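Local coordinates for GTP binding regulator (PDB 1VR8), which is of unknown function but, having a fold similar to that of the Ran-binding protein Mog1p, may act as a regulator of GTP-binding proteins, at residues D40-V45 against I119-N124; K73-L78 against I108-R113. All coordinates share one frame; numbering follows the deposited sequence.

How the interactions relate
From the N terminus, the chain first reaches residues 40-45, a corner after strand 32-39, the short strand 41-42 and the tight turn into strand 45-56. It passes strand 59-67 and comes to helix 71-79, which supplies residues 73-78. Interaction 2 closes the inner loop when strand 106-113 brings residues 108-113 against that helix. Interaction 1 closes the outer loop at residues 119-124, the end of strand 116-122 and the loop after it. Interaction 2 is therefore nested inside interaction 1. The two strands are neighbours in one antiparallel sheet, joined where Val-120 N lies 2.8 Å from Val-109 O, a probable hydrogen bond. Leu-78 packs against both Tyr-42 and Ile-119, so one helix side chain joins the two contacts.

Interaction 1. Residues D40-V45 against I119-N124; sequences DSYGDV and IVEGKN. With GOL (glycerol), chain F.
Tyr-42 sends its ring toward strand 116-122 because CG stands opposite the backbone N (chi1 176°). Glu-121 answers from the other direction. Its CG sits between the backbone N and the carbonyl carbon (chi1 64°), and the chain beyond is extended. The two side chains come from opposite directions, and the phenol oxygen meets one carboxylate oxygen. Tyr-42 OH donates a short hydrogen bond to Glu-121 OE1, 2.6 Å away. It reaches the syn side of that oxygen, 26° out of the carboxylate plane. Glu-121 OE1 in turn lies at the edge of the ring, in its plane.

Ile-119 packs over one face of the same ring. Its CD1 methyl makes a CH-pi contact 4.0 Å from the centre of the Tyr-42 ring. The methyl is offset toward the rim, and its nearest ring atom is Tyr-42 CD2, 3.8 Å from Ile-119 CD1.

The ring springs from a type II' beta turn, Tyr-42 to Val-45, that connects short strand 41-42 with strand 45-56 as a beta hairpin. Backbone hydrogen bonds run both ways between Tyr-42 and Val-45. Gly-43 takes the positive phi that this turn needs at its second position. The contact therefore lays a hairpin end over strand 116-122 of the antiparallel sheet.

A glycerol, probably from the crystallisation liquor, lies over the opposite face of the Tyr-42 ring, with GOL C2 toward the rim. It bridges the two segments. Gly-43 N gives GOL O1 a nearly straight bond of 2.8 Å, and GOL O3 donates to Glu-121 OE2 over 3.2 Å. Glu-121 OE2 also bonds Tyr-64 OH of strand 59-67. The ring of Tyr-64 meets that of Tyr-42 edge-to-face.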
# COMPACT_ATOMS: atom_id res chain seq x y z
N ASP A 40 13.38 -1.48 -6.38
CA ASP A 40 14.31 -0.66 -5.63
C ASP A 40 13.76 0.75 -5.44
O ASP A 40 14.29 1.52 -4.65
CB ASP A 40 15.60 -0.52 -6.39
CG ASP A 40 16.41 -1.76 -6.39
OD1 ASP A 40 16.51 -2.41 -5.34
OD2 ASP A 40 16.99 -2.07 -7.44
N SER A 41 12.75 1.10 -6.21
CA SER A 41 12.23 2.46 -6.20
C SER A 41 10.78 2.51 -6.65
O SER A 41 10.26 1.58 -7.27
CB SER A 41 13.09 3.37 -7.07
OG SER A 41 13.05 2.94 -8.41
N TYR A 42 10.12 3.59 -6.26
CA TYR A 42 8.84 3.97 -6.82
C TYR A 42 9.14 5.31 -7.48
O TYR A 42 9.37 6.30 -6.79
CB TYR A 42 7.79 4.11 -5.74
CG TYR A 42 6.47 4.60 -6.28
CD1 TYR A 42 6.20 5.97 -6.39
CD2 TYR A 42 5.49 3.72 -6.70
CE1 TYR A 42 5.00 6.43 -6.91
CE2 TYR A 42 4.28 4.15 -7.19
CZ TYR A 42 4.03 5.51 -7.30
OH TYR A 42 2.83 5.96 -7.82
N GLY A 43 9.17 5.31 -8.81
CA GLY A 43 9.66 6.45 -9.58
C GLY A 43 11.05 6.83 -9.15
O GLY A 43 11.96 6.00 -9.13
N ASP A 44 11.20 8.09 -8.75
CA ASP A 44 12.48 8.63 -8.32
C ASP A 44 12.73 8.45 -6.81
O ASP A 44 13.70 9.00 -6.29
CB ASP A 44 12.54 10.13 -8.67
CG ASP A 44 11.52 10.96 -7.88
N VAL A 45 11.86 7.72 -6.10
CA VAL A 45 11.99 7.55 -4.67
C VAL A 45 12.51 6.16 -4.31
O VAL A 45 11.91 5.18 -4.70
CB VAL A 45 10.66 7.84 -3.97
CG1 VAL A 45 10.78 7.56 -2.48
CG2 VAL A 45 10.30 9.34 -4.20
N ILE A 119 1.40 1.32 -1.20
CA ILE A 119 0.86 2.20 -2.21
C ILE A 119 -0.07 1.34 -3.07
O ILE A 119 0.33 0.25 -3.54
CB ILE A 119 1.93 2.81 -3.13
CG1 ILE A 119 3.06 3.49 -2.31
CG2 ILE A 119 1.25 3.80 -4.09
CD1 ILE A 119 4.29 3.77 -3.13
N VAL A 120 -1.28 1.81 -3.28
CA VAL A 120 -2.19 1.18 -4.22
C VAL A 120 -2.46 2.15 -5.36
O VAL A 120 -2.81 3.32 -5.13
CB VAL A 120 -3.50 0.78 -3.55
CG1 VAL A 120 -4.49 0.18 -4.56
CG2 VAL A 120 -3.24 -0.21 -2.49
N GLU A 121 -2.31 1.69 -6.59
CA GLU A 121 -2.57 2.53 -7.75
C GLU A 121 -3.29 1.78 -8.84
O GLU A 121 -3.15 0.58 -9.01
CB GLU A 121 -1.30 3.21 -8.27
CG GLU A 121 -0.25 2.35 -8.78
CD GLU A 121 0.93 3.11 -9.44
OE1 GLU A 121 1.19 4.27 -9.03
OE2 GLU A 121 1.60 2.48 -10.33
N GLY A 122 -4.10 2.52 -9.59
CA GLY A 122 -4.80 1.90 -10.71
C GLY A 122 -5.79 2.87 -11.33
O GLY A 122 -6.15 3.88 -10.72
N LYS A 123 -6.20 2.57 -12.56
CA LYS A 123 -7.15 3.41 -13.27
C LYS A 123 -8.52 3.29 -12.64
O LYS A 123 -9.26 4.26 -12.58
CB LYS A 123 -7.23 2.98 -14.73
CG LYS A 123 -5.97 3.31 -15.51
CD LYS A 123 -5.82 4.81 -15.74
N ASN A 124 -8.85 2.10 -12.17
CA ASN A 124 -10.18 1.82 -11.63
C ASN A 124 -10.12 0.77 -10.55
O ASN A 124 -9.29 -0.13 -10.59
CB ASN A 124 -11.11 1.36 -12.74
CG ASN A 124 -11.55 2.51 -13.60
OD1 ASN A 124 -12.32 3.36 -13.15
ND2 ASN A 124 -11.02 2.59 -14.79
C1 GOL F . 7.06 2.79 -10.90
O1 GOL F . 8.34 3.10 -10.39
C2 GOL F . 6.08 3.96 -10.78
O2 GOL F . 6.69 5.20 -11.08
C3 GOL F . 4.92 3.75 -11.74
O3 GOL F . 3.83 4.56 -11.34

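Interaction 2. Residues K73-L78 against I108-R113; sequences KIWKKL and IVAWWR
Helix 71-79 packs on the antiparallel sheet here, through a buried contact with strand 106-113. The helix runs roughly antiparallel to the strand, at 154°, and the axes of the two short segments approach to 8.6 Å. Trp-75 is the main helix side chain in the contact. Its CG lies opposite the backbone N (chi1 -179°), which directs the indole at the sheet. Trp-75 NE1 donates a hydrogen bond to Ala-110 O, 3.1 Å away. The carbonyl oxygen lies close to the indole plane, but the donor stands above the carbonyl plane, 65° out of it. The Ala-110 methyl group packs beside Trp-75 CD1. Trp-112 CD1 rests over one face of Trp-75, 3.5 Å from Trp-75 CG, with the five-membered rings inclined to each other, neither stacked nor edge-to-face. A leucine in place of Trp-75 has no N-H, so Ala-110 O would probably lose this partner and Trp-112 CD1 the flat face it rests on. Phe-99 of strand 96-103 also meets the Trp-75 ring, and Leu-117 of strand 116-122 and Val-90 of strand 88-92 touch its side chain. The indole thus packs among side chains from four strands of the sheet beneath the helix.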
# COMPACT_ATOMS: atom_id res chain seq x y z
N LYS A 73 9.95 7.91 6.47
CA LYS A 73 10.87 8.70 5.64
C LYS A 73 10.51 8.58 4.17
O LYS A 73 10.45 9.58 3.44
CB LYS A 73 12.30 8.21 5.91
CG LYS A 73 13.43 8.95 5.21
CD LYS A 73 14.83 8.38 5.59
N ILE A 74 10.25 7.36 3.74
CA ILE A 74 9.92 7.08 2.34
C ILE A 74 8.58 7.68 1.99
O ILE A 74 8.43 8.33 0.95
CB ILE A 74 9.89 5.55 2.05
CG1 ILE A 74 11.28 4.97 2.26
CG2 ILE A 74 9.41 5.30 0.63
CD1 ILE A 74 11.29 3.42 2.30
N TRP A 75 7.59 7.44 2.85
CA TRP A 75 6.25 8.00 2.63
C TRP A 75 6.32 9.53 2.53
O TRP A 75 5.70 10.15 1.64
CB TRP A 75 5.29 7.57 3.77
CG TRP A 75 3.88 8.09 3.60
CD1 TRP A 75 2.83 7.50 2.96
CD2 TRP A 75 3.39 9.34 4.11
NE1 TRP A 75 1.72 8.30 3.05
CE2 TRP A 75 2.04 9.43 3.75
CE3 TRP A 75 3.95 10.36 4.88
CZ2 TRP A 75 1.26 10.52 4.08
CZ3 TRP A 75 3.17 11.45 5.23
CH2 TRP A 75 1.85 11.53 4.82
N LYS A 76 7.11 10.16 3.39
CA LYS A 76 7.26 11.59 3.26
C LYS A 76 7.92 12.00 1.94
O LYS A 76 7.52 12.98 1.35
CB LYS A 76 8.02 12.18 4.45
CG LYS A 76 7.10 12.35 5.65
CD LYS A 76 7.69 13.23 6.72
CE LYS A 76 6.60 13.70 7.70
N LYS A 77 8.93 11.25 1.49
CA LYS A 77 9.55 11.53 0.19
C LYS A 77 8.53 11.36 -0.93
O LYS A 77 8.52 12.15 -1.87
CB LYS A 77 10.76 10.63 -0.05
CG LYS A 77 12.02 11.13 0.61
CD LYS A 77 13.14 10.09 0.62
N LEU A 78 7.66 10.36 -0.82
CA LEU A 78 6.62 10.11 -1.83
C LEU A 78 5.64 11.25 -1.86
O LEU A 78 5.23 11.72 -2.93
CB LEU A 78 5.85 8.83 -1.54
CG LEU A 78 6.58 7.51 -1.73
CD1 LEU A 78 5.70 6.38 -1.17
CD2 LEU A 78 6.89 7.30 -3.19
N ILE A 108 -4.07 7.02 -6.78
CA ILE A 108 -2.97 6.54 -5.96
C ILE A 108 -3.30 6.82 -4.49
O ILE A 108 -3.63 7.96 -4.12
CB ILE A 108 -1.67 7.26 -6.31
CG1 ILE A 108 -1.30 7.04 -7.80
CG2 ILE A 108 -0.55 6.81 -5.42
CD1 ILE A 108 -0.28 8.00 -8.30
N VAL A 109 -3.23 5.78 -3.68
CA VAL A 109 -3.41 5.89 -2.24
C VAL A 109 -2.20 5.26 -1.54
O VAL A 109 -1.83 4.11 -1.82
CB VAL A 109 -4.70 5.18 -1.83
CG1 VAL A 109 -4.88 5.21 -0.34
CG2 VAL A 109 -5.94 5.76 -2.54
N ALA A 110 -1.56 6.00 -0.65
CA ALA A 110 -0.32 5.53 -0.03
C ALA A 110 -0.42 5.77 1.47
O ALA A 110 -0.76 6.89 1.88
CB ALA A 110 0.87 6.26 -0.59
N TRP A 111 -0.08 4.76 2.27
CA TRP A 111 -0.13 4.93 3.73
C TRP A 111 1.00 4.18 4.40
O TRP A 111 1.55 3.21 3.84
CB TRP A 111 -1.51 4.51 4.28
CG TRP A 111 -1.85 3.05 4.29
CD1 TRP A 111 -1.74 2.20 5.34
CD2 TRP A 111 -2.34 2.24 3.18
NE1 TRP A 111 -2.12 0.95 4.98
CE2 TRP A 111 -2.49 0.94 3.67
CE3 TRP A 111 -2.63 2.50 1.85
CZ2 TRP A 111 -2.97 -0.10 2.87
CZ3 TRP A 111 -3.10 1.47 1.06
CH2 TRP A 111 -3.25 0.19 1.57
N TRP A 112 1.38 4.67 5.57
CA TRP A 112 2.41 4.05 6.38
C TRP A 112 1.94 4.00 7.84
O TRP A 112 1.16 4.85 8.29
CB TRP A 112 3.78 4.74 6.26
CG TRP A 112 3.93 5.91 7.17
CD1 TRP A 112 3.50 7.19 6.95
CD2 TRP A 112 4.43 5.89 8.51
NE1 TRP A 112 3.74 7.96 8.04
CE2 TRP A 112 4.32 7.19 9.02
CE3 TRP A 112 5.01 4.90 9.30
CZ2 TRP A 112 4.75 7.54 10.31
CZ3 TRP A 112 5.44 5.25 10.59
CH2 TRP A 112 5.28 6.55 11.08
N ARG A 113 2.44 2.99 8.53
CA ARG A 113 2.29 2.86 9.97
C ARG A 113 3.26 1.79 10.43
O ARG A 113 3.52 0.82 9.71
CB ARG A 113 0.86 2.53 10.35
CG ARG A 113 0.56 2.68 11.87
CD ARG A 113 -0.95 2.56 12.13
NE ARG A 113 -1.33 2.80 13.53
CZ ARG A 113 -1.23 1.92 14.53
NH1 ARG A 113 -0.74 0.70 14.30
NH2 ARG A 113 -1.61 2.24 15.76